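Local structure of nudix Hydrolase, RenU (Mycolicibacterium smegmatis, 6UUF) at residues 40-45 / 123-128; 28-33 / 129-134; 22-27 / 69-74. The protein probably hydrolyses nucleoside-diphosphate-linked substrates, perhaps NADH, as a magnesium-dependent member of the Nudix hydrolase family. The protein carries 3 engineered substitutions. All coordinates share one frame; numbering follows the deposited sequence.

Interaction 1: residues 40-45 / 123-128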
loop_
_atom_site.group_PDB
_atom_site.type_symbol
_atom_site.label_atom_id
_atom_site.label_comp_id
_atom_site.label_asym_id
_atom_site.label_seq_id
_atom_site.Cartn_x
_atom_site.Cartn_y
_atom_site.Cartn_z
ATOM N N LEU A 40 -4.563 -5.053 -5.987
ATOM C CA LEU A 40 -3.268 -5.495 -6.464
ATOM C C LEU A 40 -2.386 -5.692 -5.280
ATOM O O LEU A 40 -2.117 -4.745 -4.583
ATOM C CB LEU A 40 -2.665 -4.475 -7.423
ATOM C CG LEU A 40 -1.242 -4.829 -7.845
ATOM C CD1 LEU A 40 -1.281 -6.090 -8.684
ATOM C CD2 LEU A 40 -0.600 -3.695 -8.604
ATOM N N LEU A 41 -1.908 -6.906 -5.034
ATOM C CA LEU A 41 -1.021 -7.096 -3.904
ATOM C C LEU A 41 0.342 -7.561 -4.360
ATOM O O LEU A 41 0.495 -8.185 -5.412
ATOM C CB LEU A 41 -1.570 -8.087 -2.876
ATOM C CG LEU A 41 -2.956 -7.795 -2.333
ATOM C CD1 LEU A 41 -3.464 -8.908 -1.412
ATOM C CD2 LEU A 41 -2.912 -6.486 -1.616
ATOM N N GLN A 42 1.292 -7.279 -3.491
ATOM C CA GLN A 42 2.674 -7.601 -3.671
ATOM C C GLN A 42 3.090 -8.687 -2.673
ATOM O O GLN A 42 2.859 -8.552 -1.468
ATOM C CB GLN A 42 3.511 -6.354 -3.446
ATOM C CG GLN A 42 4.962 -6.523 -3.839
ATOM C CD GLN A 42 5.787 -5.364 -3.357
ATOM O OE1 GLN A 42 5.714 -4.991 -2.186
ATOM N NE2 GLN A 42 6.593 -4.801 -4.244
ATOM N N HIS A 43 3.674 -9.759 -3.219
ATOM C CA HIS A 43 4.268 -10.834 -2.429
ATOM C C HIS A 43 5.712 -10.453 -2.138
ATOM O O HIS A 43 6.504 -10.231 -3.065
ATOM C CB HIS A 43 4.244 -12.120 -3.210
ATOM C CG HIS A 43 4.660 -13.314 -2.409
ATOM N ND1 HIS A 43 4.112 -13.621 -1.182
ATOM C CD2 HIS A 43 5.564 -14.292 -2.670
ATOM C CE1 HIS A 43 4.660 -14.733 -0.719
ATOM N NE2 HIS A 43 5.543 -15.159 -1.602
ATOM N N ARG A 44 6.070 -10.399 -0.869
ATOM C CA ARG A 44 7.329 -9.784 -0.505
ATOM C C ARG A 44 8.420 -10.861 -0.662
ATOM O O ARG A 44 8.268 -11.989 -0.161
ATOM C CB ARG A 44 7.253 -9.207 0.915
ATOM C CG ARG A 44 5.974 -8.388 1.214
ATOM C CD ARG A 44 6.011 -6.936 0.808
ATOM N NE ARG A 44 6.099 -6.099 2.006
ATOM C CZ ARG A 44 7.213 -5.581 2.525
ATOM N NH1 ARG A 44 8.417 -5.775 1.958
ATOM N NH2 ARG A 44 7.122 -4.851 3.639
ATOM N N ALA A 45 9.472 -10.543 -1.419
ATOM C CA ALA A 45 10.618 -11.470 -1.572
ATOM C C ALA A 45 11.227 -11.736 -0.180
ATOM O O ALA A 45 11.405 -10.778 0.554
ATOM C CB ALA A 45 11.662 -10.871 -2.516
ATOM N N ASN A 123 9.570 -5.741 -10.348
ATOM C CA ASN A 123 10.915 -5.261 -10.125
ATOM C C ASN A 123 11.095 -5.084 -8.605
ATOM O O ASN A 123 10.137 -5.275 -7.848
ATOM C CB ASN A 123 11.101 -3.933 -10.866
ATOM C CG ASN A 123 12.547 -3.662 -11.245
ATOM O OD1 ASN A 123 13.431 -4.512 -11.062
ATOM N ND2 ASN A 123 12.801 -2.465 -11.773
ATOM N N ARG A 124 12.304 -4.747 -8.150
ATOM C CA ARG A 124 12.549 -4.493 -6.728
ATOM C C ARG A 124 12.207 -5.755 -5.884
ATOM O O ARG A 124 12.646 -6.859 -6.256
ATOM C CB ARG A 124 11.798 -3.219 -6.273
ATOM C CG ARG A 124 12.282 -1.925 -6.933
ATOM C CD ARG A 124 13.290 -1.205 -6.047
ATOM N NE ARG A 124 13.665 0.116 -6.550
ATOM C CZ ARG A 124 14.376 1.023 -5.869
ATOM N NH1 ARG A 124 14.813 0.780 -4.631
ATOM N NH2 ARG A 124 14.654 2.198 -6.432
ATOM N N GLU A 125 11.397 -5.624 -4.822
ATOM C CA GLU A 125 11.045 -6.774 -3.950
ATOM C C GLU A 125 9.780 -7.541 -4.425
ATOM O O GLU A 125 9.250 -8.408 -3.697
ATOM C CB GLU A 125 10.937 -6.414 -2.435
ATOM C CG GLU A 125 11.008 -4.956 -2.030
ATOM C CD GLU A 125 9.694 -4.225 -2.187
ATOM O OE1 GLU A 125 9.538 -3.501 -3.197
ATOM O OE2 GLU A 125 8.838 -4.372 -1.284
ATOM N N SER A 126 9.307 -7.228 -5.638
ATOM C CA SER A 126 8.136 -7.890 -6.213
ATOM C C SER A 126 8.553 -9.279 -6.653
ATOM O O SER A 126 9.151 -9.465 -7.732
ATOM C CB SER A 126 7.550 -7.078 -7.375
ATOM O OG SER A 126 7.212 -5.770 -6.926
ATOM N N ALA A 127 8.306 -10.222 -5.746
ATOM C CA ALA A 127 8.478 -11.635 -6.027
ATOM C C ALA A 127 7.324 -12.045 -6.934
ATOM O O ALA A 127 7.509 -12.780 -7.912
ATOM C CB ALA A 127 8.467 -12.454 -4.739
ATOM N N GLU A 128 6.140 -11.553 -6.582
ATOM C CA GLU A 128 4.985 -11.595 -7.444
ATOM C C GLU A 128 4.089 -10.368 -7.111
ATOM O O GLU A 128 4.146 -9.765 -6.019
ATOM C CB GLU A 128 4.247 -12.953 -7.277
ATOM C CG GLU A 128 3.234 -13.296 -8.380
ATOM C CD GLU A 128 2.187 -14.336 -7.968
ATOM O OE1 GLU A 128 2.463 -15.180 -7.086
ATOM O OE2 GLU A 128 1.075 -14.314 -8.542
#
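H43 and A45 carry the backbone link to 125-128: H43 N donates to E128 O over 2.8 Å at 167°, A127 N returns a bond to H43 O, and A45 N reaches E125 O in the plane of that carbonyl. R44 faces S126 as an antiparallel non-hydrogen-bonded pair, and here strand 126-133 joins the mixed sheet of the Nudix domain by antiparallel pairing with strand 37-44. Segment 123-128 enters through a type II' turn from N123 to S126, closed by S126 N to N123 O, and turns a corner at A127. On the side of R44 and S126, the Q42 amide and the E125 carboxylate carry the polar contact. The CG of Q42 is anti to the backbone N (chi1 -170°) and the chain continues extended, carrying the carboxamide to S126. There NE2 donates to S126 OG at 2.9 Å, with the hydroxyl oxygen only 8° out of the amide plane. S126 OG in turn bonds A78 O, linking Q42 to a carbonyl beyond this strand pair. E125 crosses Q42 at about a right angle, and the bond from Q42 NE2 to E125 OE1 is weak at 3.4 Å. E125 OE2 lies 3.6 Å from R44 NH1, well out of the guanidinium plane, so this salt bridge is one of charge rather than a directed N-H. An alanine in place of Q42 would probably cost S126 OG its amide donor and leave the E125 carboxylate freer to turn. A127 CB touches both A45 CB (4.2 Å) and H43 CD2 (4.0 Å). E128 directs its carboxylate to R130 instead. The chemistry thus implies a strand junction fixed in direction by backbone bonds and the Q42-S126 bond, with E125-R44 electrostatics adding a less directional attraction.

Interaction 2: residues 28-33 / 129-134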
loop_
_atom_site.group_PDB
_atom_site.type_symbol
_atom_site.label_atom_id
_atom_site.label_comp_id
_atom_site.label_asym_id
_atom_site.label_seq_id
_atom_site.Cartn_x
_atom_site.Cartn_y
_atom_site.Cartn_z
ATOM N N LEU A 28 -4.631 -0.321 -4.811
ATOM C CA LEU A 28 -5.181 -0.101 -6.135
ATOM C C LEU A 28 -6.306 -1.118 -6.413
ATOM O O LEU A 28 -6.063 -2.317 -6.348
ATOM C CB LEU A 28 -4.106 -0.263 -7.187
ATOM C CG LEU A 28 -4.572 -0.016 -8.628
ATOM C CD1 LEU A 28 -5.209 1.375 -8.839
ATOM C CD2 LEU A 28 -3.360 -0.167 -9.520
ATOM N N ARG A 29 -7.498 -0.621 -6.748
ATOM C CA ARG A 29 -8.684 -1.437 -7.011
ATOM C C ARG A 29 -8.979 -1.506 -8.474
ATOM O O ARG A 29 -8.775 -0.516 -9.189
ATOM C CB ARG A 29 -9.905 -0.908 -6.287
ATOM C CG ARG A 29 -9.667 -0.654 -4.795
ATOM C CD ARG A 29 -10.922 -0.090 -4.131
ATOM N NE ARG A 29 -11.365 1.194 -4.711
ATOM C CZ ARG A 29 -12.495 1.811 -4.374
ATOM N NH1 ARG A 29 -13.343 1.275 -3.479
ATOM N NH2 ARG A 29 -12.792 2.961 -4.954
ATOM N N ALA A 30 -9.433 -2.674 -8.928
ATOM C CA ALA A 30 -9.923 -2.836 -10.312
ATOM C C ALA A 30 -11.139 -3.748 -10.417
ATOM O O ALA A 30 -11.243 -4.726 -9.700
ATOM C CB ALA A 30 -8.830 -3.312 -11.265
ATOM N N PRO A 31 -12.070 -3.409 -11.321
ATOM C CA PRO A 31 -13.243 -4.265 -11.491
ATOM C C PRO A 31 -12.866 -5.498 -12.275
ATOM O O PRO A 31 -12.028 -5.421 -13.185
ATOM C CB PRO A 31 -14.202 -3.394 -12.300
ATOM C CG PRO A 31 -13.371 -2.308 -12.898
ATOM C CD PRO A 31 -11.982 -2.387 -12.379
ATOM N N MET A 32 -13.458 -6.621 -11.928
ATOM C CA MET A 32 -13.287 -7.823 -12.750
ATOM C C MET A 32 -14.360 -7.878 -13.851
ATOM O O MET A 32 -15.407 -7.225 -13.712
ATOM C CB MET A 32 -13.339 -9.040 -11.843
ATOM C CG MET A 32 -12.183 -9.100 -10.866
ATOM S SD MET A 32 -10.636 -9.086 -11.782
ATOM C CE MET A 32 -9.641 -10.326 -10.967
ATOM N N PRO A 33 -14.119 -8.630 -14.956
ATOM C CA PRO A 33 -15.258 -8.772 -15.898
ATOM C C PRO A 33 -16.528 -9.249 -15.165
ATOM O O PRO A 33 -17.610 -8.711 -15.398
ATOM C CB PRO A 33 -14.742 -9.785 -16.930
ATOM C CG PRO A 33 -13.250 -9.620 -16.900
ATOM C CD PRO A 33 -12.899 -9.291 -15.465
ATOM N N LEU A 129 3.351 -9.956 -8.117
ATOM C CA LEU A 129 2.202 -9.097 -7.964
ATOM C C LEU A 129 1.003 -9.865 -8.463
ATOM O O LEU A 129 1.058 -10.533 -9.500
ATOM C CB LEU A 129 2.369 -7.861 -8.794
ATOM C CG LEU A 129 3.446 -6.944 -8.265
ATOM C CD1 LEU A 129 4.096 -6.244 -9.453
ATOM C CD2 LEU A 129 2.808 -6.000 -7.249
ATOM N N ARG A 130 -0.095 -9.744 -7.731
ATOM C CA ARG A 130 -1.273 -10.475 -8.064
ATOM C C ARG A 130 -2.541 -9.674 -7.733
ATOM O O ARG A 130 -2.672 -9.052 -6.648
ATOM C CB ARG A 130 -1.245 -11.785 -7.290
ATOM C CG ARG A 130 -2.109 -12.848 -7.927
ATOM C CD ARG A 130 -2.356 -13.967 -6.939
ATOM N NE ARG A 130 -1.235 -14.911 -6.845
ATOM C CZ ARG A 130 -1.128 -15.883 -5.931
ATOM N NH1 ARG A 130 -2.054 -16.070 -4.955
ATOM N NH2 ARG A 130 -0.077 -16.675 -5.993
ATOM N N TRP A 131 -3.447 -9.681 -8.700
ATOM C CA TRP A 131 -4.760 -9.141 -8.515
ATOM C C TRP A 131 -5.528 -10.138 -7.697
ATOM O O TRP A 131 -5.546 -11.317 -8.042
ATOM C CB TRP A 131 -5.402 -8.891 -9.862
ATOM C CG TRP A 131 -4.847 -7.686 -10.533
ATOM C CD1 TRP A 131 -3.942 -7.648 -11.568
ATOM C CD2 TRP A 131 -5.144 -6.332 -10.207
ATOM N NE1 TRP A 131 -3.679 -6.349 -11.907
ATOM C CE2 TRP A 131 -4.396 -5.516 -11.101
ATOM C CE3 TRP A 131 -5.986 -5.718 -9.246
ATOM C CZ2 TRP A 131 -4.443 -4.114 -11.061
ATOM C CZ3 TRP A 131 -6.057 -4.335 -9.211
ATOM C CH2 TRP A 131 -5.284 -3.535 -10.120
ATOM N N VAL A 132 -6.126 -9.693 -6.601
ATOM C CA VAL A 132 -6.795 -10.613 -5.638
ATOM C C VAL A 132 -8.185 -10.073 -5.353
ATOM O O VAL A 132 -8.348 -8.917 -5.008
ATOM C CB VAL A 132 -6.018 -10.707 -4.322
ATOM C CG1 VAL A 132 -6.745 -11.546 -3.262
ATOM C CG2 VAL A 132 -4.635 -11.286 -4.593
ATOM N N LEU A 133 -9.207 -10.883 -5.526
ATOM C CA LEU A 133 -10.558 -10.433 -5.176
ATOM C C LEU A 133 -10.562 -9.922 -3.730
ATOM O O LEU A 133 -9.963 -10.551 -2.877
ATOM C CB LEU A 133 -11.587 -11.542 -5.367
ATOM C CG LEU A 133 -11.875 -11.862 -6.835
ATOM C CD1 LEU A 133 -12.643 -13.175 -6.966
ATOM C CD2 LEU A 133 -12.625 -10.740 -7.508
ATOM N N GLU A 134 -11.178 -8.754 -3.511
ATOM C CA GLU A 134 -11.301 -8.165 -2.191
ATOM C C GLU A 134 -11.738 -9.118 -1.091
ATOM O O GLU A 134 -11.180 -9.104 -0.008
ATOM C CB GLU A 134 -12.323 -7.031 -2.222
ATOM C CG GLU A 134 -11.820 -5.713 -2.725
ATOM C CD GLU A 134 -12.776 -4.571 -2.367
ATOM O OE1 GLU A 134 -13.945 -4.621 -2.854
ATOM O OE2 GLU A 134 -12.365 -3.654 -1.585
#
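W131 presents the far end of its indole to strand 23-31, where L28 and A30 receive it. The indole's CG is anti to the carbonyl carbon (chi1 -75°), the turn of the ring is set by chi2 (103°), and the six-membered ring projects across the width of strand 37-44, touching L40 on the way. Its CZ3 atom comes within 3.6 Å of A30 CB and 3.5 Å of L28 O, while CH2 sits 3.9 Å from L28 CG. A30 CB meets the ring obliquely, and L28 crosses it at a slant. W131 NE1 bonds L118 O, which limits rotation and satisfies this polar atom. M32 CG, beside its backbone N and anti to the carbonyl carbon (chi1 -65°), packs 3.8 Å from L133 CD2, and the chain bends beyond it. No hydrogen bond links 28-33 to 129-134: the strand axes stay 8.6 Å apart, because both strands pair antiparallel with intervening strand 37-44. R29 sends its guanidinium to D113 and I160 O. Attraction across this twisted part of the Nudix sheet therefore rests mainly on dispersion, with the indole N-H bond and the packing on L40 probably both holding the ring's orientation.

Interaction 3: residues 22-27 / 69-74; sequences GAAGLL and QAAVRA. Engineered in segment 69-74: A74 (natural residue Glu).
A71 rests its methyl group against the backbone of strand 23-31: A71 CB is 3.7 Å from G25 C and 3.8 Å from L26 N. The CA atoms of G25 and A71 are 4.8 Å apart, a closeness that the small A71 methyl permits, while G25 presents its backbone to that methyl. A24 adds its own methyl, with CB 4.1 Å from A70 CB and the same distance from A71 CB. On the other flank L26 CB sits 3.9 Å from A71 O, and CD1 reaches A71 CB. The helix axis passes 6.5 Å from the strand axis at 64°, close for a helix laid on a sheet. Helix 67-79 belongs to the Nudix box, the loop-helix-loop motif of this family, and strand 23-31 is a central member of the sheet it covers; L27, on the opposite face of the strand, packs on W150 and T157 of helix 144-158, giving the alpha/beta/alpha sandwich. Contact thins away from A71. L26 CD1 and V72 CG2 approach only to 4.4 Å, and V72, whose CB points away from the strand, also leans on A83 and L86. A74, an engineered alanine replacing the natural glutamate, directs its methyl toward the strand yet comes no nearer than 4.9 Å. The outward side is polar and open to solvent: Q69 faces away and bonds T66 N through OE1, while R73 pairs with E65 and bonds A60 O, consistent with the arginine-glutamate pairing inside the Nudix box.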
loop_
_atom_site.group_PDB
_atom_site.type_symbol
_atom_site.label_atom_id
_atom_site.label_comp_id
_atom_site.label_asym_id
_atom_site.label_seq_id
_atom_site.Cartn_x
_atom_site.Cartn_y
_atom_site.Cartn_z
ATOM N N GLY A 22 7.523 8.896 7.462
ATOM C CA GLY A 22 6.642 7.779 7.341
ATOM C C GLY A 22 6.688 7.154 5.962
ATOM O O GLY A 22 7.579 7.441 5.115
ATOM N N ALA A 23 5.752 6.244 5.777
ATOM C CA ALA A 23 5.668 5.492 4.556
ATOM C C ALA A 23 4.231 5.539 4.060
ATOM O O ALA A 23 3.289 5.903 4.811
ATOM C CB ALA A 23 6.101 4.069 4.788
ATOM N N ALA A 24 4.086 5.136 2.807
ATOM C CA ALA A 24 2.785 5.109 2.141
ATOM C C ALA A 24 2.695 3.920 1.208
ATOM O O ALA A 24 3.681 3.542 0.585
ATOM C CB ALA A 24 2.577 6.381 1.340
ATOM N N GLY A 25 1.504 3.340 1.103
ATOM C CA GLY A 25 1.270 2.238 0.164
ATOM C C GLY A 25 0.026 2.443 -0.668
ATOM O O GLY A 25 -0.930 3.073 -0.193
ATOM N N LEU A 26 0.038 1.883 -1.888
ATOM C CA LEU A 26 -1.082 1.964 -2.786
ATOM C C LEU A 26 -1.989 0.766 -2.697
ATOM O O LEU A 26 -1.565 -0.340 -2.981
ATOM C CB LEU A 26 -0.591 2.093 -4.208
ATOM C CG LEU A 26 -1.606 2.702 -5.156
ATOM C CD1 LEU A 26 -2.024 4.119 -4.795
ATOM C CD2 LEU A 26 -0.971 2.657 -6.542
ATOM N N LEU A 27 -3.247 1.002 -2.338
ATOM C CA LEU A 27 -4.328 0.016 -2.464
ATOM C C LEU A 27 -5.070 0.312 -3.737
ATOM O O LEU A 27 -5.991 1.137 -3.764
ATOM C CB LEU A 27 -5.263 0.106 -1.254
ATOM C CG LEU A 27 -6.482 -0.802 -1.202
ATOM C CD1 LEU A 27 -6.025 -2.216 -1.441
ATOM C CD2 LEU A 27 -7.133 -0.734 0.189
ATOM N N GLN A 69 1.632 10.969 -3.723
ATOM C CA GLN A 69 2.753 10.900 -4.625
ATOM C C GLN A 69 3.654 9.774 -4.260
ATOM O O GLN A 69 4.146 9.081 -5.140
ATOM C CB GLN A 69 3.513 12.218 -4.601
ATOM C CG GLN A 69 2.698 13.288 -5.284
ATOM C CD GLN A 69 3.302 14.640 -5.142
ATOM O OE1 GLN A 69 3.773 15.018 -4.103
ATOM N NE2 GLN A 69 3.256 15.389 -6.199
ATOM N N ALA A 70 3.884 9.575 -2.965
ATOM C CA ALA A 70 4.842 8.563 -2.565
ATOM C C ALA A 70 4.341 7.182 -2.979
ATOM O O ALA A 70 5.101 6.402 -3.508
ATOM C CB ALA A 70 5.106 8.595 -1.079
ATOM N N ALA A 71 3.057 6.910 -2.766
ATOM C CA ALA A 71 2.474 5.599 -3.047
ATOM C C ALA A 71 2.408 5.304 -4.556
ATOM O O ALA A 71 2.617 4.195 -5.002
ATOM C CB ALA A 71 1.097 5.491 -2.424
ATOM N N VAL A 72 2.116 6.308 -5.335
ATOM C CA VAL A 72 2.066 6.166 -6.774
ATOM C C VAL A 72 3.478 5.919 -7.301
ATOM O O VAL A 72 3.666 5.013 -8.122
ATOM C CB VAL A 72 1.382 7.392 -7.400
ATOM C CG1 VAL A 72 1.487 7.382 -8.911
ATOM C CG2 VAL A 72 -0.072 7.402 -6.993
ATOM N N ARG A 73 4.460 6.665 -6.789
ATOM C CA ARG A 73 5.882 6.470 -7.189
ATOM C C ARG A 73 6.373 5.060 -6.827
ATOM O O ARG A 73 7.055 4.421 -7.641
ATOM C CB ARG A 73 6.829 7.547 -6.621
ATOM C CG ARG A 73 8.315 7.131 -6.545
ATOM C CD ARG A 73 9.287 8.153 -5.909
ATOM N NE ARG A 73 8.974 8.517 -4.511
ATOM C CZ ARG A 73 9.248 7.781 -3.439
ATOM N NH1 ARG A 73 9.836 6.584 -3.544
ATOM N NH2 ARG A 73 8.889 8.216 -2.244
ATOM N N ALA A 74 6.029 4.594 -5.614
ATOM C CA ALA A 74 6.358 3.260 -5.166
ATOM C C ALA A 74 5.729 2.205 -6.054
ATOM O O ALA A 74 6.372 1.252 -6.405
ATOM C CB ALA A 74 5.903 3.053 -3.733
#

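Strand 23-31 supplies segments to interactions 2 and 3, and strand 126-133 to interactions 1 and 2, with strand 37-44 lying between those two strands in the same mixed sheet. Interactions 1 and 2 have centres 15 Å apart and touch directly, L41 N lying 2.8 Å from R130 O in a probable hydrogen bond. Interaction 3 stands about 14 Å from interaction 1 and 18 Å from interaction 2, centre to centre, adding helix 67-79 to the sheet. Along the chain, interaction 1 nests within the loop closed by interaction 2, whereas interaction 3 crosses both. Together they tie the Nudix-box helix and the late strand 126-133 to one sheet within the Nudix domain.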